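Local atomic coordinates of protein-glutamine gamma-glutamyltransferase (PDB entry 6G49), a protein that shows transglutaminase activity in vitro, joining protein glutamine and lysine side chains, and is critical for the viability of Pseudomonas aeruginosa. Residues Y72-T77 against W299-P304; S138-Q143 against P260-A265; F252-A257 against A288-W293. All blocks are in the same frame, centred on the assembly; numbering follows the deposited sequence.

How the interactions relate
All three contacts lie within the periplasmic domain of this membrane protein. From the N terminus, the first segment involved is on strand 72-81, and interaction 1 joins it to 299-304 near the C-terminal end, closing a loop of more than 220 residues. Nested within that loop, interaction 2 runs from 138-143 to strand 261-265, and interaction 3 from the end of helix 243-256 to strand 286-294. These last two cross, because 252-257 lies inside the loop of interaction 2 whereas 288-293 lies beyond it. Strands 72-81, 261-265, 286-294 and 298-302 belong to one antiparallel sheet. Interactions 1 and 2 tie the N-terminal part to the transglutaminase core; interaction 3 holds the core's own helix and sheet together.

Interaction 1 (Y72-T77 against W299-P304); sequences YWRALT and WLSVDP
The Tyr72 ring receives Asp303 at its edge, with OD2 lying in the ring plane, and the carboxylate stands almost upright to that plane, at 85°. The ring also meets Trp289 edge-to-face. The second flat group, the guanidinium of Arg74, is modelled in two conformers; in one of them Ser301 lies at its edge, near its plane, but this approach is distant and doubtful.

One hydrogen bond carries the contact: Tyr72 OH donates, over 2.6 Å, to the anti lone pair of Asp303 OD2. CE2 of Tyr72 follows behind, 3.3 Å from the same Asp303 OD2. The backbones are well separated, Tyr72 CA lying 9.9 Å from Ser301 CA, and a tyrosine suits the gap because its rigid ring carries the hydroxyl across it. Asp303 comes to meet it with CG trans to the backbone N (chi1 -176°).

The aspartate is held from several directions. His287 NE2 is also hydrogen-bonded to OD2, while the backbone N of Thr305 binds OD1, which should limit rotation of the carboxylate. In that same conformer Arg74 takes its main polar partner from strand 286-294, the neighbour of 298-302, its NH2 forming a salt bridge with Glu291. Val302 turns its apolar side chain away, onto Met250 and Leu209 of the helices.

Asp303 and His287 are, by similarity, active-site residues together with the nucleophile Cys243, so Tyr72 probably acts as a second-shell residue that positions the aspartate of a transglutaminase Cys-His-Asp triad.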
loop_
_atom_site.group_PDB
_atom_site.type_symbol
_atom_site.label_atom_id
_atom_site.label_comp_id
_atom_site.label_asym_id
_atom_site.label_seq_id
_atom_site.Cartn_x
_atom_site.Cartn_y
_atom_site.Cartn_z
ATOM N N TYR A 72 4.176 4.314 -7.154
ATOM C CA TYR A 72 3.702 3.372 -6.133
ATOM C C TYR A 72 3.815 1.954 -6.661
ATOM O O TYR A 72 2.982 1.482 -7.432
ATOM C CB TYR A 72 2.261 3.693 -5.714
ATOM C CG TYR A 72 2.184 4.888 -4.803
ATOM C CD1 TYR A 72 2.217 6.173 -5.298
ATOM C CD2 TYR A 72 2.006 4.738 -3.435
ATOM C CE1 TYR A 72 2.162 7.256 -4.457
ATOM C CE2 TYR A 72 1.921 5.827 -2.572
ATOM C CZ TYR A 72 1.989 7.104 -3.103
ATOM O OH TYR A 72 1.876 8.158 -2.256
ATOM N N TRP A 73 4.865 1.278 -6.215
ATOM C CA TRP A 73 5.206 -0.081 -6.585
ATOM C C TRP A 73 4.478 -1.081 -5.686
ATOM O O TRP A 73 4.960 -1.330 -4.572
ATOM C CB TRP A 73 6.716 -0.326 -6.580
ATOM C CG TRP A 73 7.521 0.699 -7.306
ATOM C CD1 TRP A 73 8.187 1.741 -6.752
ATOM C CD2 TRP A 73 7.707 0.821 -8.734
ATOM N NE1 TRP A 73 8.771 2.512 -7.733
ATOM C CE2 TRP A 73 8.494 1.956 -8.939
ATOM C CE3 TRP A 73 7.269 0.063 -9.817
ATOM C CZ2 TRP A 73 8.855 2.375 -10.224
ATOM C CZ3 TRP A 73 7.627 0.473 -11.086
ATOM C CH2 TRP A 73 8.426 1.588 -11.245
ATOM N N ARG A 74 3.321 -1.575 -6.123
ATOM C CA ARG A 74 2.558 -2.554 -5.329
ATOM C C ARG A 74 3.331 -3.862 -5.278
ATOM O O ARG A 74 3.829 -4.363 -6.296
ATOM C CB ARG A 74 1.147 -2.860 -5.840
ATOM C CG ARG A 74 0.358 -3.861 -4.987
ATOM C CD ARG A 74 -1.066 -4.142 -5.492
ATOM N NE ARG A 74 -1.864 -2.944 -5.676
ATOM C CZ ARG A 74 -3.091 -2.774 -5.197
ATOM N NH1 ARG A 74 -3.723 -3.823 -4.669
ATOM N NH2 ARG A 74 -3.648 -1.572 -5.224
ATOM N N ALA A 75 3.422 -4.439 -4.062
ATOM C CA ALA A 75 3.896 -5.803 -3.845
ATOM C C ALA A 75 2.764 -6.726 -3.460
ATOM O O ALA A 75 2.559 -7.781 -4.090
ATOM C CB ALA A 75 4.980 -5.845 -2.819
ATOM N N LEU A 76 2.033 -6.360 -2.393
ATOM C CA LEU A 76 0.946 -7.236 -1.920
ATOM C C LEU A 76 -0.055 -6.363 -1.175
ATOM O O LEU A 76 0.203 -5.219 -0.880
ATOM C CB LEU A 76 1.467 -8.349 -1.018
ATOM C CG LEU A 76 1.948 -7.961 0.370
ATOM C CD1 LEU A 76 1.845 -9.182 1.291
ATOM C CD2 LEU A 76 3.378 -7.419 0.344
ATOM N N THR A 77 -1.213 -6.950 -0.838
ATOM C CA THR A 77 -2.162 -6.345 0.092
ATOM C C THR A 77 -2.233 -7.191 1.339
ATOM O O THR A 77 -1.990 -8.412 1.317
ATOM C CB THR A 77 -3.594 -6.125 -0.429
ATOM O OG1 THR A 77 -4.347 -7.351 -0.358
ATOM C CG2 THR A 77 -3.625 -5.523 -1.812
ATOM N N TRP A 299 -12.208 0.201 -6.359
ATOM C CA TRP A 299 -11.104 0.475 -5.398
ATOM C C TRP A 299 -10.377 1.756 -5.813
ATOM O O TRP A 299 -10.026 1.920 -6.986
ATOM C CB TRP A 299 -10.136 -0.689 -5.322
ATOM C CG TRP A 299 -10.676 -1.962 -4.743
ATOM C CD1 TRP A 299 -11.202 -3.023 -5.413
ATOM C CD2 TRP A 299 -10.760 -2.302 -3.354
ATOM N NE1 TRP A 299 -11.604 -3.989 -4.529
ATOM C CE2 TRP A 299 -11.374 -3.572 -3.252
ATOM C CE3 TRP A 299 -10.402 -1.630 -2.168
ATOM C CZ2 TRP A 299 -11.499 -4.246 -2.030
ATOM C CZ3 TRP A 299 -10.600 -2.284 -0.968
ATOM C CH2 TRP A 299 -11.146 -3.560 -0.892
ATOM N N LEU A 300 -10.101 2.623 -4.835
ATOM C CA LEU A 300 -9.278 3.801 -5.017
ATOM C C LEU A 300 -8.185 3.802 -3.964
ATOM O O LEU A 300 -8.432 3.505 -2.792
ATOM C CB LEU A 300 -10.123 5.067 -4.884
ATOM C CG LEU A 300 -11.224 5.246 -5.955
ATOM C CD1 LEU A 300 -12.049 6.458 -5.613
ATOM C CD2 LEU A 300 -10.642 5.335 -7.349
ATOM N N SER A 301 -6.959 4.137 -4.385
ATOM C CA SER A 301 -5.829 4.160 -3.482
ATOM C C SER A 301 -5.654 5.555 -2.902
ATOM O O SER A 301 -5.888 6.551 -3.578
ATOM C CB SER A 301 -4.563 3.767 -4.209
ATOM O OG SER A 301 -4.680 2.454 -4.732
ATOM N N VAL A 302 -5.220 5.609 -1.652
ATOM C CA VAL A 302 -4.991 6.844 -0.942
ATOM C C VAL A 302 -3.780 6.642 -0.025
ATOM O O VAL A 302 -3.567 5.575 0.513
ATOM C CB VAL A 302 -6.238 7.293 -0.180
ATOM C CG1 VAL A 302 -6.634 6.345 0.947
ATOM C CG2 VAL A 302 -6.122 8.718 0.296
ATOM N N ASP A 303 -3.006 7.716 0.176
ATOM C CA ASP A 303 -1.781 7.594 0.982
ATOM C C ASP A 303 -1.786 8.629 2.088
ATOM O O ASP A 303 -1.491 9.791 1.843
ATOM C CB ASP A 303 -0.539 7.756 0.122
ATOM C CG ASP A 303 0.716 7.549 0.916
ATOM O OD1 ASP A 303 0.641 7.307 2.149
ATOM O OD2 ASP A 303 1.803 7.570 0.253
ATOM N N PRO A 304 -2.122 8.245 3.333
ATOM C CA PRO A 304 -2.202 9.199 4.426
ATOM C C PRO A 304 -0.850 9.839 4.751
ATOM O O PRO A 304 -0.827 10.928 5.331
ATOM C CB PRO A 304 -2.744 8.386 5.622
ATOM C CG PRO A 304 -2.470 6.969 5.252
ATOM C CD PRO A 304 -2.563 6.905 3.746
#

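Interaction 2 (S138-Q143 against P260-A265); sequences SDFHLQ and PARVVA
Asp139 packs its CB over one face of the Arg262 guanidinium, 3.7 Å from NH1 and offset toward the rim, while Phe140 comes to the same group from another direction. Its ring offers an edge: CD2 is 3.7 Å from Arg262 NH2, which lies in the ring plane, and the two planes are 59° apart. These are van der Waals contacts, and they suit an arginine whose flat end can lie against carbon while its nitrogens bond outward. From CG to NE the chain of Arg262 is extended, which carries the guanidinium from its strand to the loop.

Water supplies the polar link between the segments. One molecule in the guanidinium plane accepts from Arg262 NH1 at 2.9 Å and donates to Ser138 O at 2.7 Å.

The contact joins a loop of the N-terminal part to strand 261-265 of the transglutaminase-like core, at a buried place away from the active-site residues. Both sides border strand 72-81, which pairs antiparallel with 261-265.

Charge pairing of Arg262 is made with other parts of the sheet: NE forms a salt bridge with Glu291 and NH1 one with Glu79, and Trp299 adds a cation-pi contact. Asp139 is turned elsewhere, its OD2 bonding to Thr77 OG1.

Hydrogen bonds within 138-143 brace the loop and its join to strand 142-144. His141 ND1 donates to the syn lone pair of Asp139 OD1 at 2.6 Å, nearly straight at 173°, and His141 NE2 donates to a lone pair of Gln143 OE1 at 2.7 Å. With both ring nitrogens donating, His141 is probably protonated, a state the adjoining carboxylate would stabilise.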
loop_
_atom_site.group_PDB
_atom_site.type_symbol
_atom_site.label_atom_id
_atom_site.label_comp_id
_atom_site.label_asym_id
_atom_site.label_seq_id
_atom_site.Cartn_x
_atom_site.Cartn_y
_atom_site.Cartn_z
ATOM N N SER A 138 -6.751 -11.619 -7.044
ATOM C CA SER A 138 -7.995 -10.936 -6.821
ATOM C C SER A 138 -7.800 -9.580 -6.121
ATOM O O SER A 138 -8.646 -8.714 -6.300
ATOM C CB SER A 138 -8.981 -11.803 -5.993
ATOM O OG SER A 138 -8.363 -12.541 -4.950
ATOM N N ASP A 139 -6.677 -9.403 -5.392
ATOM C CA ASP A 139 -6.375 -8.150 -4.709
ATOM C C ASP A 139 -5.391 -7.289 -5.535
ATOM O O ASP A 139 -4.721 -6.386 -4.961
ATOM C CB ASP A 139 -5.838 -8.427 -3.309
ATOM C CG ASP A 139 -4.462 -9.070 -3.302
ATOM O OD1 ASP A 139 -4.097 -9.667 -4.382
ATOM O OD2 ASP A 139 -3.781 -9.043 -2.252
ATOM N N PHE A 140 -5.239 -7.625 -6.831
ATOM C CA PHE A 140 -4.470 -6.838 -7.808
ATOM C C PHE A 140 -2.984 -6.846 -7.462
ATOM O O PHE A 140 -2.300 -5.917 -7.813
ATOM C CB PHE A 140 -5.001 -5.412 -7.889
ATOM C CG PHE A 140 -6.451 -5.352 -8.303
ATOM C CD1 PHE A 140 -6.793 -5.491 -9.631
ATOM C CD2 PHE A 140 -7.471 -5.300 -7.364
ATOM C CE1 PHE A 140 -8.125 -5.566 -10.030
ATOM C CE2 PHE A 140 -8.792 -5.371 -7.767
ATOM C CZ PHE A 140 -9.113 -5.491 -9.092
ATOM N N HIS A 141 -2.477 -7.897 -6.846
ATOM C CA HIS A 141 -1.033 -8.075 -6.720
ATOM C C HIS A 141 -0.624 -9.287 -7.560
ATOM O O HIS A 141 -1.422 -10.165 -7.825
ATOM C CB HIS A 141 -0.624 -8.231 -5.243
ATOM C CG HIS A 141 -0.509 -9.628 -4.761
ATOM N ND1 HIS A 141 -1.610 -10.351 -4.386
ATOM C CD2 HIS A 141 0.550 -10.435 -4.539
ATOM C CE1 HIS A 141 -1.224 -11.561 -3.994
ATOM N NE2 HIS A 141 0.100 -11.654 -4.089
ATOM N N LEU A 142 0.651 -9.289 -7.937
ATOM C CA LEU A 142 1.238 -10.325 -8.777
ATOM C C LEU A 142 1.868 -11.416 -7.898
ATOM O O LEU A 142 2.787 -11.160 -7.153
ATOM C CB LEU A 142 2.324 -9.639 -9.637
ATOM C CG LEU A 142 1.858 -8.603 -10.641
ATOM C CD1 LEU A 142 3.067 -7.878 -11.191
ATOM C CD2 LEU A 142 1.069 -9.254 -11.755
ATOM N N GLN A 143 1.338 -12.641 -7.996
ATOM C CA GLN A 143 1.791 -13.766 -7.220
ATOM C C GLN A 143 2.493 -14.725 -8.191
ATOM O O GLN A 143 1.859 -15.215 -9.147
ATOM C CB GLN A 143 0.624 -14.471 -6.511
ATOM C CG GLN A 143 1.074 -15.610 -5.564
ATOM C CD GLN A 143 1.326 -15.196 -4.108
ATOM O OE1 GLN A 143 1.239 -14.021 -3.683
ATOM N NE2 GLN A 143 1.670 -16.180 -3.274
ATOM N N PRO A 260 -15.104 -0.798 3.067
ATOM C CA PRO A 260 -14.112 -1.856 2.894
ATOM C C PRO A 260 -12.771 -1.200 2.521
ATOM O O PRO A 260 -12.750 -0.270 1.720
ATOM C CB PRO A 260 -14.673 -2.712 1.757
ATOM C CG PRO A 260 -16.156 -2.349 1.735
ATOM C CD PRO A 260 -16.183 -0.866 2.047
ATOM N N ALA A 261 -11.716 -1.667 3.192
ATOM C CA ALA A 261 -10.391 -1.030 3.033
ATOM C C ALA A 261 -9.334 -2.062 3.336
ATOM O O ALA A 261 -9.558 -2.971 4.142
ATOM C CB ALA A 261 -10.264 0.158 3.953
ATOM N N ARG A 262 -8.129 -1.880 2.743
ATOM C CA ARG A 262 -7.041 -2.798 3.015
ATOM C C ARG A 262 -5.739 -2.000 2.899
ATOM O O ARG A 262 -5.721 -0.918 2.307
ATOM C CB ARG A 262 -7.050 -4.050 2.128
ATOM C CG ARG A 262 -7.045 -3.747 0.639
ATOM C CD ARG A 262 -7.275 -5.015 -0.173
ATOM N NE ARG A 262 -7.452 -4.688 -1.572
ATOM C CZ ARG A 262 -8.169 -5.397 -2.462
ATOM N NH1 ARG A 262 -8.778 -6.530 -2.095
ATOM N NH2 ARG A 262 -8.256 -4.957 -3.721
ATOM N N VAL A 263 -4.726 -2.541 3.553
ATOM C CA VAL A 263 -3.371 -1.968 3.449
ATOM C C VAL A 263 -2.689 -2.531 2.215
ATOM O O VAL A 263 -2.702 -3.753 1.954
ATOM C CB VAL A 263 -2.590 -2.257 4.745
ATOM C CG1 VAL A 263 -1.114 -1.907 4.596
ATOM C CG2 VAL A 263 -3.223 -1.551 5.937
ATOM N N VAL A 264 -2.051 -1.633 1.473
ATOM C CA VAL A 264 -1.228 -1.997 0.314
ATOM C C VAL A 264 0.232 -1.822 0.756
ATOM O O VAL A 264 0.580 -0.764 1.264
ATOM C CB VAL A 264 -1.554 -1.138 -0.913
ATOM C CG1 VAL A 264 -0.817 -1.658 -2.147
ATOM C CG2 VAL A 264 -3.051 -1.146 -1.216
ATOM N N ALA A 265 1.053 -2.827 0.521
ATOM C CA ALA A 265 2.456 -2.771 0.862
ATOM C C ALA A 265 3.291 -2.891 -0.421
ATOM O O ALA A 265 2.948 -3.616 -1.348
ATOM C CB ALA A 265 2.826 -3.897 1.771
HETATM O O HOH W 1 -10.066 -7.089 -4.666
#

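Interaction 3 (F252-A257 against A288-W293)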
loop_
_atom_site.group_PDB
_atom_site.type_symbol
_atom_site.label_atom_id
_atom_site.label_comp_id
_atom_site.label_asym_id
_atom_site.label_seq_id
_atom_site.Cartn_x
_atom_site.Cartn_y
_atom_site.Cartn_z
ATOM N N PHE A 252 -8.029 0.794 9.510
ATOM C CA PHE A 252 -8.834 0.452 10.704
ATOM C C PHE A 252 -10.069 1.335 10.781
ATOM O O PHE A 252 -11.202 0.817 10.907
ATOM C CB PHE A 252 -8.010 0.562 11.972
ATOM C CG PHE A 252 -8.764 0.171 13.209
ATOM C CD1 PHE A 252 -9.698 1.025 13.767
ATOM C CD2 PHE A 252 -8.527 -1.053 13.780
ATOM C CE1 PHE A 252 -10.419 0.632 14.887
ATOM C CE2 PHE A 252 -9.244 -1.458 14.917
ATOM C CZ PHE A 252 -10.167 -0.594 15.473
ATOM N N VAL A 253 -9.869 2.654 10.730
ATOM C CA VAL A 253 -10.971 3.596 10.917
ATOM C C VAL A 253 -11.972 3.449 9.786
ATOM O O VAL A 253 -13.187 3.442 10.018
ATOM C CB VAL A 253 -10.483 5.046 11.075
ATOM C CG1 VAL A 253 -11.648 6.032 11.124
ATOM C CG2 VAL A 253 -9.659 5.156 12.315
ATOM N N LEU A 254 -11.500 3.251 8.536
ATOM C CA LEU A 254 -12.427 3.064 7.397
ATOM C C LEU A 254 -13.275 1.806 7.599
ATOM O O LEU A 254 -14.523 1.864 7.410
ATOM C CB LEU A 254 -11.662 3.024 6.072
ATOM C CG LEU A 254 -10.995 4.321 5.624
ATOM C CD1 LEU A 254 -10.233 4.085 4.346
ATOM C CD2 LEU A 254 -11.970 5.476 5.458
ATOM N N ARG A 255 -12.677 0.712 8.003
ATOM C CA ARG A 255 -13.412 -0.502 8.182
ATOM C C ARG A 255 -14.421 -0.316 9.313
ATOM O O ARG A 255 -15.585 -0.835 9.209
ATOM C CB ARG A 255 -12.515 -1.648 8.594
ATOM C CG ARG A 255 -11.623 -2.151 7.465
ATOM C CD ARG A 255 -10.965 -3.445 7.834
ATOM N NE ARG A 255 -10.180 -3.981 6.704
ATOM C CZ ARG A 255 -9.612 -5.151 6.628
ATOM N NH1 ARG A 255 -9.617 -6.010 7.644
ATOM N NH2 ARG A 255 -9.047 -5.505 5.451
ATOM N N ALA A 256 -14.018 0.377 10.376
ATOM C CA ALA A 256 -14.928 0.593 11.530
ATOM C C ALA A 256 -16.081 1.508 11.128
ATOM O O ALA A 256 -17.149 1.441 11.805
ATOM C CB ALA A 256 -14.187 1.084 12.732
ATOM N N ALA A 257 -15.935 2.326 10.103
ATOM C CA ALA A 257 -16.972 3.195 9.572
ATOM C C ALA A 257 -17.808 2.489 8.485
ATOM O O ALA A 257 -18.606 3.122 7.835
ATOM C CB ALA A 257 -16.382 4.437 8.973
ATOM N N ALA A 288 3.830 1.696 2.722
ATOM C CA ALA A 288 2.498 1.146 2.940
ATOM C C ALA A 288 1.479 2.252 2.798
ATOM O O ALA A 288 1.698 3.386 3.268
ATOM C CB ALA A 288 2.395 0.502 4.291
ATOM N N TRP A 289 0.374 1.957 2.103
ATOM C CA TRP A 289 -0.677 2.872 1.870
ATOM C C TRP A 289 -2.028 2.123 1.965
ATOM O O TRP A 289 -2.070 0.996 2.492
ATOM C CB TRP A 289 -0.483 3.670 0.583
ATOM C CG TRP A 289 -0.396 2.860 -0.679
ATOM C CD1 TRP A 289 -1.364 2.694 -1.626
ATOM C CD2 TRP A 289 0.788 2.228 -1.214
ATOM N NE1 TRP A 289 -0.904 1.926 -2.665
ATOM C CE2 TRP A 289 0.413 1.641 -2.452
ATOM C CE3 TRP A 289 2.097 2.021 -0.756
ATOM C CZ2 TRP A 289 1.316 0.932 -3.256
ATOM C CZ3 TRP A 289 2.979 1.344 -1.568
ATOM C CH2 TRP A 289 2.581 0.782 -2.781
ATOM N N VAL A 290 -3.079 2.764 1.480
ATOM C CA VAL A 290 -4.464 2.253 1.677
ATOM C C VAL A 290 -5.166 2.214 0.320
ATOM O O VAL A 290 -4.959 3.039 -0.556
ATOM C CB VAL A 290 -5.227 3.122 2.689
ATOM C CG1 VAL A 290 -6.698 2.688 2.832
ATOM C CG2 VAL A 290 -4.528 3.093 4.029
ATOM N N GLU A 291 -6.095 1.270 0.188
ATOM C CA GLU A 291 -7.166 1.392 -0.837
ATOM C C GLU A 291 -8.490 1.038 -0.180
ATOM O O GLU A 291 -8.569 0.173 0.735
ATOM C CB GLU A 291 -6.871 0.594 -2.107
ATOM C CG GLU A 291 -6.746 -0.889 -1.909
ATOM C CD GLU A 291 -6.280 -1.636 -3.151
ATOM O OE1 GLU A 291 -6.187 -2.867 -3.104
ATOM O OE2 GLU A 291 -5.981 -0.974 -4.154
ATOM N N TYR A 292 -9.529 1.699 -0.668
ATOM C CA TYR A 292 -10.868 1.497 -0.164
ATOM C C TYR A 292 -11.813 1.332 -1.359
ATOM O O TYR A 292 -11.574 1.820 -2.474
ATOM C CB TYR A 292 -11.296 2.636 0.763
ATOM C CG TYR A 292 -11.521 3.972 0.092
ATOM C CD1 TYR A 292 -10.457 4.790 -0.300
ATOM C CD2 TYR A 292 -12.793 4.357 -0.267
ATOM C CE1 TYR A 292 -10.700 5.967 -1.009
ATOM C CE2 TYR A 292 -13.031 5.545 -0.950
ATOM C CZ TYR A 292 -11.990 6.339 -1.320
ATOM O OH TYR A 292 -12.338 7.487 -1.971
ATOM N N TRP A 293 -12.967 0.745 -1.060
ATOM C CA TRP A 293 -13.922 0.391 -2.085
ATOM C C TRP A 293 -15.210 1.173 -1.894
ATOM O O TRP A 293 -15.695 1.361 -0.778
ATOM C CB TRP A 293 -14.224 -1.114 -2.028
ATOM C CG TRP A 293 -15.117 -1.563 -3.150
ATOM C CD1 TRP A 293 -14.750 -1.923 -4.423
ATOM C CD2 TRP A 293 -16.555 -1.644 -3.099
ATOM N NE1 TRP A 293 -15.879 -2.177 -5.167
ATOM C CE2 TRP A 293 -16.986 -2.004 -4.388
ATOM C CE3 TRP A 293 -17.494 -1.396 -2.099
ATOM C CZ2 TRP A 293 -18.337 -2.178 -4.703
ATOM C CZ3 TRP A 293 -18.836 -1.532 -2.415
ATOM C CH2 TRP A 293 -19.233 -1.979 -3.682
#
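Leu254 is the residue of 252-257 that reaches strand 286-294, meeting Val290 and Tyr292 there. Before it on the helix, Phe252 and Val253 serve the other side: the phenylalanine ring packs on Ala187 and Arg188 of helix 185-197, and Val253 lies against Leu194 of the same helix.

Leu254 points its side chain at the strand. Its methyl CD1 comes in between two residues, 4.1 Å from Val290 CG1 and 4.0 Å from Tyr292 CB. A leucine suits this place, for its length carries that single apolar methyl across a backbone separation of 7.9 Å between Leu254 CA and Tyr292 CA. Tyr292 meets it chiefly through CB: with CG set between the backbone N and the carbonyl carbon (chi1 69°), the ring leads away from Leu254, toward Gln202 and Val205 of helix 201-214. Val205 also touches Leu254, so both helices share this apolar layer.

Arg255, next in line, uses its guanidinium on backbone oxygens, those of Ala261, Gln178 and Glu79. Small Ala256 then allows close approach to Ala191, and its N completes a helical bond of 2.9 Å to Phe252 O.

Helix 243-256 starts with Cys243, the nucleophile by similarity, and the strand begins beside His287. A cysteine-bearing helix packed on the antiparallel sheet that carries the histidine is the hallmark of the papain-like transglutaminase core.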